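Local atomic coordinates of tungsten-containing formylmethanofuran dehydrogenase 2 subunit C (Methanothermobacter wolfeii, PDB entry 5T5I), a protein that serves as a subunit of the tungsten formylmethanofuran dehydrogenase complex, which probably reduces carbon dioxide and fixes it on methanofuran as a formyl group in this methanogen. Residues 115-120 / 126-131; 134-139 / 169-174; 179-184 / 190-195. One frame throughout, in Å; residues are numbered along the deposited sequence.

Contact 1. Residues 115-120 / 126-131; sequences SWAGQD and IEILGD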
# COMPACT_ATOMS: atom_id res chain seq x y z
N SER C 115 -18.12 38.57 -3.33
CA SER C 115 -17.78 38.02 -4.64
C SER C 115 -17.97 39.04 -5.76
O SER C 115 -18.72 40.01 -5.61
CB SER C 115 -18.60 36.77 -4.93
OG SER C 115 -18.33 35.78 -3.95
N TRP C 116 -17.26 38.83 -6.88
CA TRP C 116 -17.32 39.66 -8.09
C TRP C 116 -16.73 41.08 -7.92
O TRP C 116 -17.11 42.00 -8.63
CB TRP C 116 -18.74 39.71 -8.68
CG TRP C 116 -19.18 38.37 -9.18
CD1 TRP C 116 -18.67 37.70 -10.26
CD2 TRP C 116 -20.15 37.50 -8.59
NE1 TRP C 116 -19.25 36.45 -10.35
CE2 TRP C 116 -20.17 36.31 -9.35
CE3 TRP C 116 -21.01 37.62 -7.49
CZ2 TRP C 116 -21.03 35.24 -9.04
CZ3 TRP C 116 -21.83 36.54 -7.17
CH2 TRP C 116 -21.84 35.38 -7.95
N ALA C 117 -15.73 41.22 -7.05
CA ALA C 117 -15.03 42.49 -6.90
C ALA C 117 -14.26 42.72 -8.20
O ALA C 117 -13.52 41.84 -8.64
CB ALA C 117 -14.07 42.44 -5.73
N GLY C 118 -14.51 43.84 -8.87
CA GLY C 118 -13.85 44.11 -10.15
C GLY C 118 -14.28 43.22 -11.31
O GLY C 118 -13.54 43.10 -12.29
N GLN C 119 -15.47 42.60 -11.24
CA GLN C 119 -15.98 41.79 -12.37
C GLN C 119 -16.01 42.67 -13.63
O GLN C 119 -16.42 43.83 -13.54
CB GLN C 119 -17.38 41.29 -12.06
CG GLN C 119 -18.06 40.50 -13.22
CD GLN C 119 -19.47 40.12 -12.84
OE1 GLN C 119 -20.19 40.92 -12.23
NE2 GLN C 119 -19.89 38.89 -13.10
N ASP C 120 -15.52 42.15 -14.77
CA ASP C 120 -15.50 42.89 -16.05
C ASP C 120 -14.73 44.25 -16.01
O ASP C 120 -15.04 45.14 -16.78
CB ASP C 120 -16.94 43.15 -16.57
CG ASP C 120 -17.66 41.90 -17.01
OD1 ASP C 120 -17.05 41.10 -17.74
OD2 ASP C 120 -18.86 41.78 -16.69
N ILE C 126 -8.44 48.89 -7.86
CA ILE C 126 -9.22 48.43 -6.71
C ILE C 126 -8.20 47.91 -5.72
O ILE C 126 -7.34 47.11 -6.10
CB ILE C 126 -10.25 47.33 -7.07
CG1 ILE C 126 -11.32 47.89 -8.04
CG2 ILE C 126 -10.93 46.77 -5.78
CD1 ILE C 126 -12.24 46.85 -8.65
N GLU C 127 -8.30 48.33 -4.46
CA GLU C 127 -7.41 47.86 -3.40
C GLU C 127 -8.27 47.42 -2.22
O GLU C 127 -9.03 48.22 -1.70
CB GLU C 127 -6.41 48.96 -2.98
CG GLU C 127 -5.35 48.45 -2.04
CD GLU C 127 -4.11 49.32 -1.93
OE1 GLU C 127 -4.22 50.55 -2.11
OE2 GLU C 127 -3.02 48.76 -1.67
N ILE C 128 -8.20 46.13 -1.84
CA ILE C 128 -8.98 45.56 -0.73
C ILE C 128 -7.98 45.19 0.36
O ILE C 128 -7.12 44.35 0.12
CB ILE C 128 -9.82 44.34 -1.23
CG1 ILE C 128 -10.87 44.81 -2.28
CG2 ILE C 128 -10.52 43.63 -0.06
CD1 ILE C 128 -11.31 43.74 -3.24
N LEU C 129 -8.06 45.86 1.52
CA LEU C 129 -7.10 45.61 2.61
C LEU C 129 -7.40 44.33 3.40
O LEU C 129 -6.49 43.77 4.02
CB LEU C 129 -6.94 46.83 3.54
CG LEU C 129 -6.67 48.19 2.88
CD1 LEU C 129 -6.45 49.27 3.93
CD2 LEU C 129 -5.46 48.14 1.95
N GLY C 130 -8.65 43.86 3.36
CA GLY C 130 -9.06 42.60 3.97
C GLY C 130 -9.06 41.46 2.97
O GLY C 130 -8.23 41.42 2.06
N ASP C 131 -10.01 40.53 3.14
CA ASP C 131 -10.18 39.37 2.26
C ASP C 131 -11.20 39.67 1.14
O ASP C 131 -12.02 40.58 1.28
CB ASP C 131 -10.71 38.15 3.05
CG ASP C 131 -9.83 37.70 4.20
OD1 ASP C 131 -8.58 37.78 4.06
OD2 ASP C 131 -10.38 37.21 5.20

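Contact 2. Residues 134-139 / 169-174; sequences DYVGSS and GKIIIK. With CA (calcium ion), chain B.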
# COMPACT_ATOMS: atom_id res chain seq x y z
N ASP C 134 -15.23 34.98 -4.05
CA ASP C 134 -14.98 34.26 -5.29
C ASP C 134 -15.04 35.27 -6.44
O ASP C 134 -15.57 36.38 -6.27
CB ASP C 134 -16.06 33.18 -5.52
CG ASP C 134 -16.18 32.17 -4.39
OD1 ASP C 134 -15.26 31.33 -4.24
OD2 ASP C 134 -17.20 32.20 -3.66
N TYR C 135 -14.52 34.89 -7.62
CA TYR C 135 -14.64 35.66 -8.86
C TYR C 135 -14.06 37.09 -8.81
O TYR C 135 -14.65 38.01 -9.39
CB TYR C 135 -16.13 35.70 -9.30
CG TYR C 135 -16.74 34.34 -9.60
CD1 TYR C 135 -16.35 33.60 -10.70
CD2 TYR C 135 -17.76 33.83 -8.80
CE1 TYR C 135 -16.91 32.35 -10.98
CE2 TYR C 135 -18.33 32.59 -9.07
CZ TYR C 135 -17.91 31.85 -10.16
OH TYR C 135 -18.48 30.63 -10.42
N VAL C 136 -12.89 37.27 -8.19
CA VAL C 136 -12.22 38.56 -8.22
C VAL C 136 -11.79 38.75 -9.69
O VAL C 136 -11.16 37.86 -10.25
CB VAL C 136 -10.96 38.63 -7.31
CG1 VAL C 136 -10.23 39.96 -7.49
CG2 VAL C 136 -11.31 38.41 -5.84
N GLY C 137 -12.16 39.89 -10.28
CA GLY C 137 -11.80 40.20 -11.66
C GLY C 137 -12.26 39.19 -12.70
O GLY C 137 -11.53 38.92 -13.66
N SER C 138 -13.46 38.63 -12.53
CA SER C 138 -14.02 37.60 -13.42
C SER C 138 -14.85 38.19 -14.58
O SER C 138 -15.02 39.40 -14.70
CB SER C 138 -14.91 36.67 -12.61
OG SER C 138 -16.14 37.32 -12.32
N SER C 139 -15.40 37.30 -15.40
CA SER C 139 -16.34 37.64 -16.46
C SER C 139 -17.78 37.45 -15.90
O SER C 139 -17.95 37.13 -14.72
CB SER C 139 -16.14 36.71 -17.67
OG SER C 139 -16.57 35.38 -17.44
N GLY C 169 -5.09 43.15 -17.90
CA GLY C 169 -5.03 43.70 -16.55
C GLY C 169 -4.17 42.87 -15.63
O GLY C 169 -3.42 41.99 -16.06
N LYS C 170 -4.29 43.14 -14.33
CA LYS C 170 -3.44 42.50 -13.33
C LYS C 170 -4.18 42.27 -12.02
O LYS C 170 -4.86 43.16 -11.53
CB LYS C 170 -2.23 43.40 -13.09
CG LYS C 170 -1.19 42.83 -12.14
CD LYS C 170 0.16 43.53 -12.29
CE LYS C 170 0.15 44.99 -11.89
NZ LYS C 170 1.46 45.64 -12.14
N ILE C 171 -4.00 41.08 -11.42
CA ILE C 171 -4.58 40.74 -10.12
C ILE C 171 -3.45 40.28 -9.20
O ILE C 171 -2.70 39.36 -9.55
CB ILE C 171 -5.68 39.66 -10.22
CG1 ILE C 171 -6.86 40.14 -11.09
CG2 ILE C 171 -6.17 39.24 -8.81
CD1 ILE C 171 -7.86 39.03 -11.50
N ILE C 172 -3.35 40.89 -8.01
CA ILE C 172 -2.36 40.51 -7.01
C ILE C 172 -3.10 40.09 -5.73
O ILE C 172 -3.87 40.88 -5.19
CB ILE C 172 -1.35 41.66 -6.73
CG1 ILE C 172 -0.56 42.03 -8.01
CG2 ILE C 172 -0.39 41.28 -5.58
CD1 ILE C 172 0.23 43.32 -7.92
N ILE C 173 -2.88 38.85 -5.27
CA ILE C 173 -3.43 38.35 -4.00
C ILE C 173 -2.23 38.21 -3.08
O ILE C 173 -1.35 37.39 -3.35
CB ILE C 173 -4.20 37.00 -4.13
CG1 ILE C 173 -5.21 37.00 -5.29
CG2 ILE C 173 -4.89 36.61 -2.80
CD1 ILE C 173 -6.29 38.07 -5.27
N LYS C 174 -2.17 39.00 -2.01
CA LYS C 174 -1.03 38.94 -1.08
C LYS C 174 -1.13 37.73 -0.12
O LYS C 174 -0.11 37.26 0.36
CB LYS C 174 -0.85 40.26 -0.34
CG LYS C 174 -0.58 41.42 -1.30
CD LYS C 174 -0.20 42.74 -0.57
CE LYS C 174 0.92 43.61 -1.14
NZ LYS C 174 1.35 43.30 -2.54
CA CA B . -18.11 33.36 -18.29

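Contact 3. Residues 179-184 / 190-195; sequences IMPGIH and IIIEGN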
# COMPACT_ATOMS: atom_id res chain seq x y z
N ILE C 179 -9.37 27.30 -4.95
CA ILE C 179 -9.14 26.52 -6.17
C ILE C 179 -9.44 27.30 -7.44
O ILE C 179 -10.17 28.28 -7.44
CB ILE C 179 -9.89 25.17 -6.14
CG1 ILE C 179 -11.43 25.36 -6.17
CG2 ILE C 179 -9.45 24.33 -4.94
CD1 ILE C 179 -12.22 24.06 -6.46
N MET C 180 -8.83 26.84 -8.53
CA MET C 180 -9.05 27.32 -9.90
C MET C 180 -8.76 28.81 -10.16
O MET C 180 -9.50 29.44 -10.93
CB MET C 180 -10.48 26.96 -10.36
CG MET C 180 -10.80 25.48 -10.16
SD MET C 180 -12.39 24.84 -10.77
CE MET C 180 -13.56 25.63 -9.65
N PRO C 181 -7.65 29.39 -9.64
CA PRO C 181 -7.30 30.77 -10.04
C PRO C 181 -6.85 30.76 -11.50
O PRO C 181 -6.18 29.82 -11.93
CB PRO C 181 -6.14 31.12 -9.11
CG PRO C 181 -5.47 29.82 -8.83
CD PRO C 181 -6.60 28.81 -8.77
N GLY C 182 -7.27 31.76 -12.26
CA GLY C 182 -6.95 31.86 -13.69
C GLY C 182 -7.67 30.87 -14.59
O GLY C 182 -7.22 30.62 -15.71
N ILE C 183 -8.80 30.29 -14.11
CA ILE C 183 -9.63 29.36 -14.89
C ILE C 183 -10.01 30.03 -16.24
O ILE C 183 -10.48 31.16 -16.23
CB ILE C 183 -10.89 28.90 -14.10
CG1 ILE C 183 -11.68 27.78 -14.86
CG2 ILE C 183 -11.82 30.07 -13.73
CD1 ILE C 183 -11.24 26.38 -14.53
N HIS C 184 -9.76 29.36 -17.37
CA HIS C 184 -10.05 29.90 -18.73
C HIS C 184 -9.37 31.24 -19.03
O HIS C 184 -9.82 31.95 -19.90
CB HIS C 184 -11.57 30.05 -18.97
CG HIS C 184 -12.31 28.78 -19.17
ND1 HIS C 184 -12.18 28.05 -20.33
CD2 HIS C 184 -13.23 28.19 -18.38
CE1 HIS C 184 -13.00 27.02 -20.19
NE2 HIS C 184 -13.66 27.09 -19.03
N ILE C 190 -1.64 37.25 -13.14
CA ILE C 190 -2.14 36.96 -11.79
C ILE C 190 -0.92 36.61 -10.94
O ILE C 190 -0.17 35.69 -11.29
CB ILE C 190 -3.18 35.82 -11.75
CG1 ILE C 190 -4.45 36.21 -12.54
CG2 ILE C 190 -3.56 35.46 -10.29
CD1 ILE C 190 -5.36 35.03 -12.87
N ILE C 191 -0.72 37.32 -9.83
CA ILE C 191 0.36 37.02 -8.87
C ILE C 191 -0.30 36.60 -7.54
O ILE C 191 -1.04 37.38 -6.96
CB ILE C 191 1.35 38.19 -8.66
CG1 ILE C 191 2.06 38.58 -9.98
CG2 ILE C 191 2.39 37.79 -7.57
CD1 ILE C 191 2.89 39.87 -9.91
N ILE C 192 -0.01 35.40 -7.06
CA ILE C 192 -0.49 34.90 -5.76
C ILE C 192 0.75 34.79 -4.85
O ILE C 192 1.64 33.97 -5.10
CB ILE C 192 -1.26 33.56 -5.93
CG1 ILE C 192 -2.53 33.76 -6.82
CG2 ILE C 192 -1.66 32.97 -4.55
CD1 ILE C 192 -2.95 32.56 -7.57
N GLU C 193 0.85 35.66 -3.84
CA GLU C 193 2.02 35.68 -2.96
C GLU C 193 1.99 34.54 -1.94
O GLU C 193 3.04 34.13 -1.45
CB GLU C 193 2.21 37.05 -2.31
CG GLU C 193 2.34 38.16 -3.34
CD GLU C 193 2.67 39.54 -2.81
OE1 GLU C 193 2.64 39.74 -1.57
OE2 GLU C 193 2.91 40.45 -3.64
N GLY C 194 0.80 34.03 -1.65
CA GLY C 194 0.60 32.91 -0.75
C GLY C 194 0.41 31.59 -1.48
O GLY C 194 0.99 31.38 -2.55
N ASN C 195 -0.40 30.72 -0.90
CA ASN C 195 -0.64 29.36 -1.40
C ASN C 195 -1.87 29.22 -2.29
O ASN C 195 -2.76 30.07 -2.31
CB ASN C 195 -0.79 28.42 -0.18
CG ASN C 195 0.41 28.45 0.75
OD1 ASN C 195 1.56 28.62 0.33
ND2 ASN C 195 0.18 28.31 2.05

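Contact 1. Residues 115-120 / 126-131
Inside one coil of a parallel beta-helix, Ala117 and Gly118 meet Ile128 and Ile126, where a turn after strand 106-109 faces strand 125-128 across the hydrophobic interior. The turn is type II, running from Trp116 to Gln119 and closed by Gln119 N to Trp116 O at 3.1 Å. Ala117 and Gly118 hold its middle positions, the Ala117 methyl pointing at the strand. The tighter approach is methyl on backbone: Ile126 CD1 lies 3.5 Å from Gly118 CA. With no side chain on Gly118, the methyl reaches the main chain itself; the positive phi of 68° also favours glycine. Ile126 gets there because CG1 stands anti to its carbonyl carbon (chi1 -64°) and the chain then runs on extended to CD1. Two residues along, Ile128 takes much the same conformation, and its CD1 meets Ala117 CB methyl to methyl at 3.9 Å. No hydrogen bond crosses; the contact is purely apolar and buried. On the outside of the turn, the Trp116 ring lies nearly parallel to those of Tyr97 and Tyr135. Alternating strand residues that point into a glycine-containing turn on the far wall are what one expects of the parallel beta-helix resembling the C-terminal domain of glutamate synthase.

Contact 2. Residues 134-139 / 169-174
Gly137 and Ile171 come nearest along the backbone, with CA atoms 7.4 Å apart, as a type II turn from Tyr135 to Ser138 faces strand 170-173. This is an interior contact of the beta-helix, and it runs on the slant: the turn belongs to the loop that precedes strand 151-154, yet it reaches the strand one further along. Strand 151-154 is met as well, since Val136 also touches Ile152.

Ile171 does the work from the strand side. Its CG1 is anti to the carbonyl carbon (chi1 -62°), and from there the chain stretches straight inward to CD1. That methyl ends obliquely beside the Val136-Gly137 peptide, on its carbonyl side, 3.7 Å from Val136 O and 4.1 Å from Gly137 CA. The other branch of the same isoleucine is met by Val136, whose CG1 lies 4.3 Å from Ile171 CG2, a looser touch between two methyls. Nothing polar is exchanged across the gap, and the turn's own closing bond, Ser138 N to Tyr135 O, is weak at 3.4 Å.

Beyond the turn the chain becomes polar. Ser138 OG donates to Ser139 O at 3.0 Å, arriving in the carbonyl plane on a lone pair, which ties the two serines together where the chain leaves the core for the calcium site. Tyr140 and Asp143 also belong to that site, Asp143 contributing its backbone O, and an acidic side chain of a neighbouring protein chain binds the same ion. Ser139 OG also hydrogen-bonds Glu164, and with chi1 at 71°, placing it between its own backbone N and carbonyl carbon, it sits 2.7 Å from the calcium ion.

Contact 3. Residues 179-184 / 190-195
Pro181 and Gly182 pack against Ile192 and Ile190 by van der Waals contact alone, in a buried cross-section of the beta-helix where a turn faces strand 187-192. The proline presents the flank of its ring: Ile192 CD1 lies 3.8 Å from Pro181 CB and 3.9 Å from Pro181 CG, the two side chains crossing at about a right angle and one methyl resting against two ring carbons. Ile190 reaches bare backbone instead. Its CD1 comes to 3.6 Å from Gly182 CA and 3.8 Å from Gly182 N, carried there by an extended chi2 of 164°.

Among the backbone bonds, the type II turn from Met180 to Ile183 is closed weakly, Ile183 N to Met180 O being 3.4 Å. Further bonds to Ile162 and Gly201 hold Gly182 and Pro181 to the flanking coils.

Polar and aromatic contacts lie away from the interior. His184 stacks on Tyr165 and gives NE2 to an acidic side chain of a neighbouring protein chain, while Ile183 packs on an aromatic side chain of that chain. At the other end, Asn195 is held by Asp176 and Met214, where the strand has ended.

Carbon meeting carbon, with no hydrogen bond between the segments, implies a join that depends on shape and on the exclusion of water, while side chains in and just after the turn meet the neighbouring protein.

All three contacts are buried, each setting a type II turn, with glycine at its third position, against one or two isoleucines from the run of parallel strands. In contacts 1 and 3 methyls meet glycine CA and an alanine or proline carbon; in contact 2 the closest approach is methyl to carbonyl oxygen. Contacts 1 and 2 touch through their turns: Ala117 O accepts from Gly137 N at 2.9 Å, a probable hydrogen bond. Contacts 2 and 3 join through neighbouring strands, Ile171 O and Ile191 N pairing at 2.9 Å, again probably hydrogen-bonded. The centre of contact 3 is about 12 Å from the chain's centre. Contact 2 alone slants to the next strand and ends at a metal.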